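Local coordinates for tubulin binding cofactor C (Leishmania major, PDB 5AJ8), which probably acts as a chaperone in tubulin folding and is represented here by its C-terminal domain, a member of the TBCC family, at residues W99-S105 / A163-F168; T82-E87 / K138-Q143. The protein carries 1 engineered substitution. The contacts are given in a common frame with arbitrary orientation. Residues are numbered along the deposited sequence.

Contact 1. Residues W99-S105 / A163-F168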
ATOM      1  N   TRP A  99       8.224  -5.969   0.089  1.00 11.48           N
ATOM      2  CA  TRP A  99       9.100  -4.975  -0.521  1.00 11.74           C
ATOM      3  C   TRP A  99      10.473  -5.025   0.149  1.00 12.74           C
ATOM      4  O   TRP A  99      10.786  -4.198   1.007  1.00 12.54           O
ATOM      5  CB  TRP A  99       8.500  -3.562  -0.492  1.00 10.88           C
ATOM      6  CG  TRP A  99       9.364  -2.550  -1.203  1.00 10.75           C
ATOM      7  CD1 TRP A  99      10.313  -2.800  -2.165  1.00 11.35           C
ATOM      8  CD2 TRP A  99       9.333  -1.141  -1.040  1.00 10.41           C
ATOM      9  NE1 TRP A  99      10.869  -1.634  -2.600  1.00 11.21           N
ATOM     10  CE2 TRP A  99      10.278  -0.596  -1.929  1.00 10.90           C
ATOM     11  CE3 TRP A  99       8.596  -0.274  -0.223  1.00 10.13           C
ATOM     12  CZ2 TRP A  99      10.509   0.773  -2.015  1.00 11.06           C
ATOM     13  CZ3 TRP A  99       8.818   1.090  -0.335  1.00 10.15           C
ATOM     14  CH2 TRP A  99       9.755   1.593  -1.211  1.00 10.64           C
ATOM     15  N   VAL A 100      11.255  -6.029  -0.243  1.00 14.43           N
ATOM     16  CA  VAL A 100      12.597  -6.246   0.269  1.00 16.09           C
ATOM     17  C   VAL A 100      13.468  -5.031  -0.014  1.00 15.96           C
ATOM     18  O   VAL A 100      14.301  -4.657   0.807  1.00 17.84           O
ATOM     19  CB  VAL A 100      13.252  -7.520  -0.325  1.00 18.82           C
ATOM     20  CG1 VAL A 100      14.667  -7.700   0.221  1.00 20.38           C
ATOM     21  CG2 VAL A 100      12.427  -8.771   0.002  1.00 19.85           C
ATOM     22  N   GLY A 101      13.262  -4.384  -1.152  1.00 16.07           N
ATOM     23  CA  GLY A 101      14.070  -3.215  -1.547  1.00 15.63           C
ATOM     24  C   GLY A 101      13.959  -1.970  -0.682  1.00 15.00           C
ATOM     25  O   GLY A 101      14.819  -1.096  -0.751  1.00 14.38           O
ATOM     26  N   LEU A 102      12.898  -1.871   0.128  1.00 14.08           N
ATOM     27  CA  LEU A 102      12.773  -0.802   1.104  1.00 13.59           C
ATOM     28  C   LEU A 102      14.014  -0.749   2.003  1.00 14.70           C
ATOM     29  O   LEU A 102      14.515   0.327   2.369  1.00 13.20           O
ATOM     30  CB  LEU A 102      11.523  -0.992   1.969  1.00 12.72           C
ATOM     31  CG  LEU A 102      11.345   0.021   3.110  1.00 12.39           C
ATOM     32  CD1 LEU A 102      11.226   1.413   2.536  1.00 12.36           C
ATOM     33  CD2 LEU A 102      10.165  -0.302   4.031  1.00 11.81           C
ATOM     34  N   LEU A 103      14.499  -1.932   2.366  1.00 16.06           N
ATOM     35  CA  LEU A 103      15.604  -2.038   3.304  1.00 17.51           C
ATOM     36  C   LEU A 103      16.917  -1.540   2.713  1.00 19.52           C
ATOM     37  O   LEU A 103      17.808  -1.147   3.478  1.00 22.64           O
ATOM     38  CB  LEU A 103      15.725  -3.462   3.818  1.00 18.33           C
ATOM     39  CG  LEU A 103      14.423  -3.984   4.454  1.00 18.01           C
ATOM     40  CD1 LEU A 103      14.649  -5.388   4.993  1.00 20.27           C
ATOM     41  CD2 LEU A 103      13.911  -3.086   5.566  1.00 18.03           C
ATOM     42  N   SER A 104      17.004  -1.451   1.380  1.00 18.83           N
ATOM     43  CA  SER A 104      18.163  -0.824   0.688  1.00 20.42           C
ATOM     44  C   SER A 104      17.850   0.591   0.190  1.00 19.39           C
ATOM     45  O   SER A 104      18.572   1.140  -0.652  1.00 17.91           O
ATOM     46  CB  SER A 104      18.591  -1.675  -0.505  1.00 21.08           C
ATOM     47  OG  SER A 104      18.814  -3.006  -0.102  1.00 23.57           O
ATOM     48  N   SER A 105      16.773   1.166   0.729  1.00 18.03           N
ATOM     49  CA  SER A 105      16.330   2.502   0.381  1.00 18.01           C
ATOM     50  C   SER A 105      16.568   3.414   1.566  1.00 18.45           C
ATOM     51  O   SER A 105      16.912   2.959   2.652  1.00 18.77           O
ATOM     52  CB  SER A 105      14.838   2.489   0.019  1.00 17.15           C
ATOM     53  OG  SER A 105      14.559   1.548  -1.015  1.00 16.33           O
ATOM     54  N   ALA A 163       8.165 -10.488  -4.272  1.00 13.94           N
ATOM     55  CA  ALA A 163       9.189  -9.967  -3.367  1.00 14.17           C
ATOM     56  C   ALA A 163      10.108  -9.013  -4.132  1.00 13.87           C
ATOM     57  O   ALA A 163      11.088  -9.430  -4.715  1.00 16.20           O
ATOM     58  CB  ALA A 163       9.977 -11.129  -2.763  1.00 14.69           C
ATOM     59  N   SER A 164       9.761  -7.734  -4.166  1.00 13.22           N
ATOM     60  CA  SER A 164      10.457  -6.762  -5.014  1.00 13.10           C
ATOM     61  C   SER A 164      11.771  -6.285  -4.353  1.00 13.68           C
ATOM     62  O   SER A 164      11.777  -5.864  -3.172  1.00 12.17           O
ATOM     63  CB  SER A 164       9.549  -5.570  -5.319  1.00 11.99           C
ATOM     64  OG  SER A 164      10.222  -4.546  -6.035  1.00 12.40           O
ATOM     65  N   THR A 165      12.852  -6.322  -5.143  1.00 14.27           N
ATOM     66  CA  THR A 165      14.142  -5.793  -4.716  1.00 15.64           C
ATOM     67  C   THR A 165      14.336  -4.362  -5.176  1.00 15.25           C
ATOM     68  O   THR A 165      15.380  -3.791  -4.952  1.00 15.67           O
ATOM     69  CB  THR A 165      15.305  -6.652  -5.230  1.00 17.69           C
ATOM     70  OG1 THR A 165      15.261  -6.717  -6.657  1.00 19.06           O
ATOM     71  CG2 THR A 165      15.232  -8.090  -4.643  1.00 17.94           C
ATOM     72  N   THR A 166      13.306  -3.763  -5.771  1.00 15.43           N
ATOM     73  CA  THR A 166      13.399  -2.404  -6.305  1.00 16.00           C
ATOM     74  C   THR A 166      13.782  -1.382  -5.221  1.00 15.91           C
ATOM     75  O   THR A 166      13.141  -1.316  -4.181  1.00 15.08           O
ATOM     76  CB  THR A 166      12.078  -1.964  -6.985  1.00 15.81           C
ATOM     77  OG1 THR A 166      11.806  -2.820  -8.114  1.00 16.66           O
ATOM     78  CG2 THR A 166      12.186  -0.549  -7.491  1.00 16.20           C
ATOM     79  N   VAL A 167      14.832  -0.599  -5.479  1.00 16.42           N
ATOM     80  CA  VAL A 167      15.214   0.508  -4.614  1.00 17.48           C
ATOM     81  C   VAL A 167      14.306   1.727  -4.877  1.00 16.81           C
ATOM     82  O   VAL A 167      13.964   2.021  -6.028  1.00 16.36           O
ATOM     83  CB  VAL A 167      16.699   0.889  -4.810  1.00 20.55           C
ATOM     84  CG1 VAL A 167      17.082   2.057  -3.897  1.00 21.07           C
ATOM     85  CG2 VAL A 167      17.592  -0.327  -4.539  1.00 22.12           C
ATOM     86  N   PHE A 168      13.896   2.405  -3.808  1.00 15.96           N
ATOM     87  CA  PHE A 168      13.065   3.594  -3.925  1.00 16.46           C
ATOM     88  C   PHE A 168      13.828   4.717  -4.607  1.00 19.52           C
ATOM     89  O   PHE A 168      14.960   5.061  -4.211  1.00 20.84           O
ATOM     90  CB  PHE A 168      12.594   4.087  -2.548  1.00 15.46           C
ATOM     91  CG  PHE A 168      11.700   5.316  -2.610  1.00 14.52           C
ATOM     92  CD1 PHE A 168      12.241   6.585  -2.594  1.00 15.11           C
ATOM     93  CD2 PHE A 168      10.327   5.190  -2.676  1.00 13.68           C
ATOM     94  CE1 PHE A 168      11.431   7.703  -2.664  1.00 15.33           C
ATOM     95  CE2 PHE A 168       9.505   6.301  -2.737  1.00 13.71           C
ATOM     96  CZ  PHE A 168      10.055   7.569  -2.742  1.00 14.50           C
TER
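Two loops flanking the right-handed parallel beta-helix of the TBCC domain meet here: residues 100-103, which have helical backbone angles, within the loop after strand 91-95, and the irregular loop 163-168, which turns at Thr165. Three hydrogen bonds fix the second loop along the first. Near the start, Gly101 N donates to Ser164 O (2.9 Å, 154°). In the middle, the indole nitrogen Trp99 NE1 reaches Thr166 O at 2.8 Å and 166°, so the buried ring is anchored through its polar edge. Thr166 O also receives a CA-H...O contact from Gly101 CA at 3.4 Å. The fit at Gly101 is tight: an ideal beta carbon there would lie 2.0 Å from Thr166 O, a clash. Ser164 OG accepts from Thr166 N (3.2 Å), an ST turn that bends the chain, and its hydroxyl also hydrogen-bonds Tyr40 OH.

Apolar contact supplements these bonds. Trp99 CH2 approaches Phe168 CD2 at 3.9 Å, both side chains touch Leu42, and the indole meets the rings of Tyr40 and Tyr59. Pointing away from 163-168, Leu102 packs on His116 and Trp119 of helix 116-122. The far end is held by one hydroxyl used twice: Ser105 OG donates to Gly101 O at 2.7 Å and accepts from Phe168 N at 3.0 Å, with a nearly linear N-H...O angle of 175°.

Contact 2. Residues T82-E87 / K138-Q143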
ATOM      1  N   THR A  82      -7.913  -1.969   9.839  1.00 12.02           N
ATOM      2  CA  THR A  82      -8.398  -2.816   8.755  1.00 12.25           C
ATOM      3  C   THR A  82      -8.632  -2.023   7.431  1.00 10.94           C
ATOM      4  O   THR A  82      -9.354  -1.059   7.410  1.00 10.87           O
ATOM      5  CB  THR A  82      -9.674  -3.544   9.219  1.00 13.35           C
ATOM      6  OG1 THR A  82      -9.322  -4.421  10.290  1.00 13.30           O
ATOM      7  CG2 THR A  82     -10.280  -4.350   8.093  1.00 13.41           C
ATOM      8  N   PRO A  83      -7.973  -2.413   6.337  1.00 10.66           N
ATOM      9  CA  PRO A  83      -8.259  -1.780   5.042  1.00 10.40           C
ATOM     10  C   PRO A  83      -9.726  -1.880   4.663  1.00 11.06           C
ATOM     11  O   PRO A  83     -10.375  -2.897   4.968  1.00 10.67           O
ATOM     12  CB  PRO A  83      -7.382  -2.578   4.068  1.00 10.37           C
ATOM     13  CG  PRO A  83      -6.244  -3.076   4.910  1.00 10.64           C
ATOM     14  CD  PRO A  83      -6.857  -3.369   6.247  1.00 10.76           C
ATOM     15  N   ILE A  84     -10.262  -0.816   4.068  1.00 11.71           N
ATOM     16  CA  ILE A  84     -11.652  -0.770   3.602  1.00 13.00           C
ATOM     17  C   ILE A  84     -11.647  -0.779   2.073  1.00 12.73           C
ATOM     18  O   ILE A  84     -10.926   0.005   1.452  1.00 11.22           O
ATOM     19  CB  ILE A  84     -12.385   0.503   4.108  1.00 15.63           C
ATOM     20  CG1 ILE A  84     -12.466   0.508   5.641  1.00 17.67           C
ATOM     21  CG2 ILE A  84     -13.790   0.576   3.538  1.00 18.75           C
ATOM     22  CD1 ILE A  84     -13.049   1.769   6.256  1.00 19.36           C
ATOM     23  N   ILE A  85     -12.472  -1.625   1.467  1.00 12.18           N
ATOM     24  CA  ILE A  85     -12.690  -1.544   0.026  1.00 13.03           C
ATOM     25  C   ILE A  85     -14.147  -1.261  -0.302  1.00 13.31           C
ATOM     26  O   ILE A  85     -15.043  -1.509   0.507  1.00 13.10           O
ATOM     27  CB  ILE A  85     -12.215  -2.802  -0.719  1.00 13.66           C
ATOM     28  CG1 ILE A  85     -12.953  -4.059  -0.260  1.00 14.39           C
ATOM     29  CG2 ILE A  85     -10.724  -2.984  -0.530  1.00 12.72           C
ATOM     30  CD1 ILE A  85     -12.643  -5.280  -1.108  1.00 15.31           C
ATOM     31  N   GLU A  86     -14.354  -0.712  -1.492  0.70 13.35           N
ATOM     32  CA  GLU A  86     -15.662  -0.301  -1.963  0.70 14.31           C
ATOM     33  C   GLU A  86     -15.693  -0.336  -3.489  0.70 14.50           C
ATOM     34  O   GLU A  86     -14.879   0.322  -4.136  0.70 13.72           O
ATOM     35  CB  GLU A  86     -15.970   1.120  -1.499  0.70 15.07           C
ATOM     36  CG  GLU A  86     -17.364   1.580  -1.861  0.70 16.38           C
ATOM     37  CD  GLU A  86     -17.644   3.038  -1.533  0.70 17.87           C
ATOM     38  OE1 GLU A  86     -16.740   3.748  -1.019  0.70 18.57           O
ATOM     39  OE2 GLU A  86     -18.799   3.468  -1.790  0.70 19.12           O
ATOM     40  N   GLU A  87     -16.629  -1.094  -4.061  1.00 15.19           N
ATOM     41  CA  GLU A  87     -16.681  -1.280  -5.516  1.00 16.30           C
ATOM     42  C   GLU A  87     -15.311  -1.749  -6.068  1.00 15.28           C
ATOM     43  O   GLU A  87     -14.808  -1.205  -7.052  1.00 16.07           O
ATOM     44  CB  GLU A  87     -17.171   0.010  -6.191  1.00 19.01           C
ATOM     45  CG  GLU A  87     -18.679   0.225  -6.012  1.00 25.24           C
ATOM     46  CD  GLU A  87     -19.139   1.674  -6.170  1.00 33.73           C
ATOM     47  OE1 GLU A  87     -18.370   2.541  -6.639  1.00 46.74           O
ATOM     48  OE2 GLU A  87     -20.293   1.964  -5.792  1.00 44.10           O
ATOM     49  N   LYS A 138      -7.187  -9.180   7.090  1.00 20.38           N
ATOM     50  CA  LYS A 138      -8.583  -8.849   7.305  1.00 20.86           C
ATOM     51  C   LYS A 138      -8.912  -7.573   6.521  1.00 18.79           C
ATOM     52  O   LYS A 138      -8.218  -6.581   6.624  1.00 25.47           O
ATOM     53  CB  LYS A 138      -8.927  -8.738   8.786  1.00 23.63           C
ATOM     54  CG  LYS A 138     -10.365  -8.287   9.034  1.00 29.12           C
ATOM     55  CD  LYS A 138     -10.879  -8.715  10.400  1.00 34.25           C
ATOM     56  CE  LYS A 138     -12.396  -8.857  10.438  1.00 41.33           C
ATOM     57  NZ  LYS A 138     -13.105  -7.687  11.037  1.00 44.44           N
ATOM     58  N   VAL A 139      -9.928  -7.649   5.675  1.00 15.79           N
ATOM     59  CA  VAL A 139     -10.300  -6.538   4.799  1.00 14.68           C
ATOM     60  C   VAL A 139     -11.779  -6.291   4.993  1.00 13.30           C
ATOM     61  O   VAL A 139     -12.546  -7.229   5.197  1.00 14.91           O
ATOM     62  CB  VAL A 139      -9.961  -6.851   3.322  1.00 14.19           C
ATOM     63  CG1 VAL A 139     -10.547  -5.811   2.378  1.00 14.19           C
ATOM     64  CG2 VAL A 139      -8.446  -6.959   3.146  1.00 14.34           C
ATOM     65  N   ASP A 140     -12.165  -5.025   4.976  1.00 12.30           N
ATOM     66  CA  ASP A 140     -13.526  -4.597   5.316  1.00 12.46           C
ATOM     67  C   ASP A 140     -14.234  -4.205   4.034  1.00 12.19           C
ATOM     68  O   ASP A 140     -14.193  -3.061   3.611  1.00 11.45           O
ATOM     69  CB  ASP A 140     -13.450  -3.415   6.302  1.00 12.11           C
ATOM     70  CG  ASP A 140     -14.822  -2.846   6.724  1.00 13.08           C
ATOM     71  OD1 ASP A 140     -15.885  -3.422   6.401  1.00 12.70           O
ATOM     72  OD2 ASP A 140     -14.799  -1.808   7.456  1.00 13.00           O
ATOM     73  N   ASP A 141     -14.888  -5.179   3.411  1.00 13.27           N
ATOM     74  CA  ASP A 141     -15.631  -4.943   2.191  1.00 13.94           C
ATOM     75  C   ASP A 141     -17.057  -4.666   2.678  1.00 14.23           C
ATOM     76  O   ASP A 141     -17.927  -5.515   2.616  1.00 13.86           O
ATOM     77  CB  ASP A 141     -15.529  -6.157   1.286  1.00 14.80           C
ATOM     78  CG  ASP A 141     -16.273  -5.991  -0.022  1.00 16.47           C
ATOM     79  OD1 ASP A 141     -16.789  -4.879  -0.298  1.00 17.27           O
ATOM     80  OD2 ASP A 141     -16.320  -6.981  -0.788  1.00 17.26           O
ATOM     81  N   PHE A 142     -17.248  -3.457   3.189  1.00 15.20           N
ATOM     82  CA  PHE A 142     -18.417  -3.125   4.028  1.00 16.42           C
ATOM     83  C   PHE A 142     -19.758  -3.138   3.283  1.00 17.15           C
ATOM     84  O   PHE A 142     -20.780  -3.361   3.899  1.00 18.17           O
ATOM     85  CB  PHE A 142     -18.220  -1.788   4.737  1.00 16.50           C
ATOM     86  CG  PHE A 142     -18.296  -0.586   3.829  1.00 17.19           C
ATOM     87  CD1 PHE A 142     -17.168  -0.116   3.178  1.00 17.08           C
ATOM     88  CD2 PHE A 142     -19.488   0.103   3.670  1.00 17.34           C
ATOM     89  CE1 PHE A 142     -17.231   0.995   2.354  1.00 17.36           C
ATOM     90  CE2 PHE A 142     -19.564   1.201   2.840  1.00 17.98           C
ATOM     91  CZ  PHE A 142     -18.435   1.651   2.180  1.00 17.94           C
ATOM     92  N   GLN A 143     -19.762  -2.960   1.963  1.00 17.91           N
ATOM     93  CA  GLN A 143     -21.017  -3.072   1.199  1.00 20.94           C
ATOM     94  C   GLN A 143     -21.422  -4.523   0.934  1.00 21.30           C
ATOM     95  O   GLN A 143     -22.566  -4.775   0.574  1.00 21.72           O
ATOM     96  CB  GLN A 143     -20.930  -2.308  -0.114  1.00 23.89           C
ATOM     97  CG  GLN A 143     -20.691  -0.828   0.116  1.00 27.91           C
ATOM     98  CD  GLN A 143     -20.737  -0.009  -1.150  1.00 32.99           C
ATOM     99  OE1 GLN A 143     -20.352  -0.470  -2.225  1.00 36.92           O
ATOM    100  NE2 GLN A 143     -21.207   1.222  -1.029  1.00 34.26           N
TER
HETATM  101  O   HOH W   1     -11.805  -5.240  11.477  1.00 13.97           O
HETATM  102  O   HOH W   2      -7.312  -6.090   9.802  1.00 20.14           O
HETATM  103  O   HOH W   3     -17.637  -2.599  -0.040  1.00 11.22           O
HETATM  104  O   HOH W   4     -18.825  -2.649  -2.905  1.00 18.40           O
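Asp140 uses both its backbone polar atoms to dock on 82-87: Asp140 N donates to Pro83 O (2.8 Å, 157°), and Ile85 N donates to Asp140 O (3.1 Å, 155°). Bonding to the residues before and after Ile84 defines a parallel bridge, with the CA atoms of Ile84 and Asp140 4.6 Å apart. Past the bridge, Asp141 centres an inverse gamma turn, and water 3 donates to Ile85 O (2.9 Å) and Asp141 OD1 (2.4 Å) and accepts from Gln143 N (2.9 Å), while Asp141 OD2 is hydrogen-bonded to Ser150 OG. Water 4 likewise joins Glu87 N (2.9 Å) to Gln143 OE1 (2.7 Å).

Packing follows the two faces. Ile84 CG2 meets Phe142 CD1 at 3.5 Å on one; on the other, Ile85 CG1 lies 4.0 Å from Val139 CG1 and 3.7 Å from Asp141 CB. The short, weakly bonded strand at about 140-141 is the outermost, within this chain, of one parallel sheet of the TBCC beta-helix, beside 84-86, which bonds on its far side to 64-68, where Glu86 makes a salt bridge with Arg66. Ile85, Val139 and Asp141 rest on Trp153 of strand 153-155, the end strand of the second sheet.

In the fold
From the N terminus the chain winds through the strands of two parallel sheets before reaching 82-87, the first segment of contact 2. Strand 91-95 follows, then 99-105, which opens contact 1. Helices 116-122 and 129-132 come next, inside both loops, before 138-143 closes contact 2 across 50 residues. After passing strand 153-155 the chain enters a final loop, whose residues 163-168 close contact 1 across 57. The segments alternate, so the closures cross rather than nest. Their centres lie 27 Å apart, on opposite sides of the chain's centre, with nearest atoms about 16 Å apart: contact 2 adds an edge strand to one sheet, whereas contact 1 joins two loops beside helix 116-122.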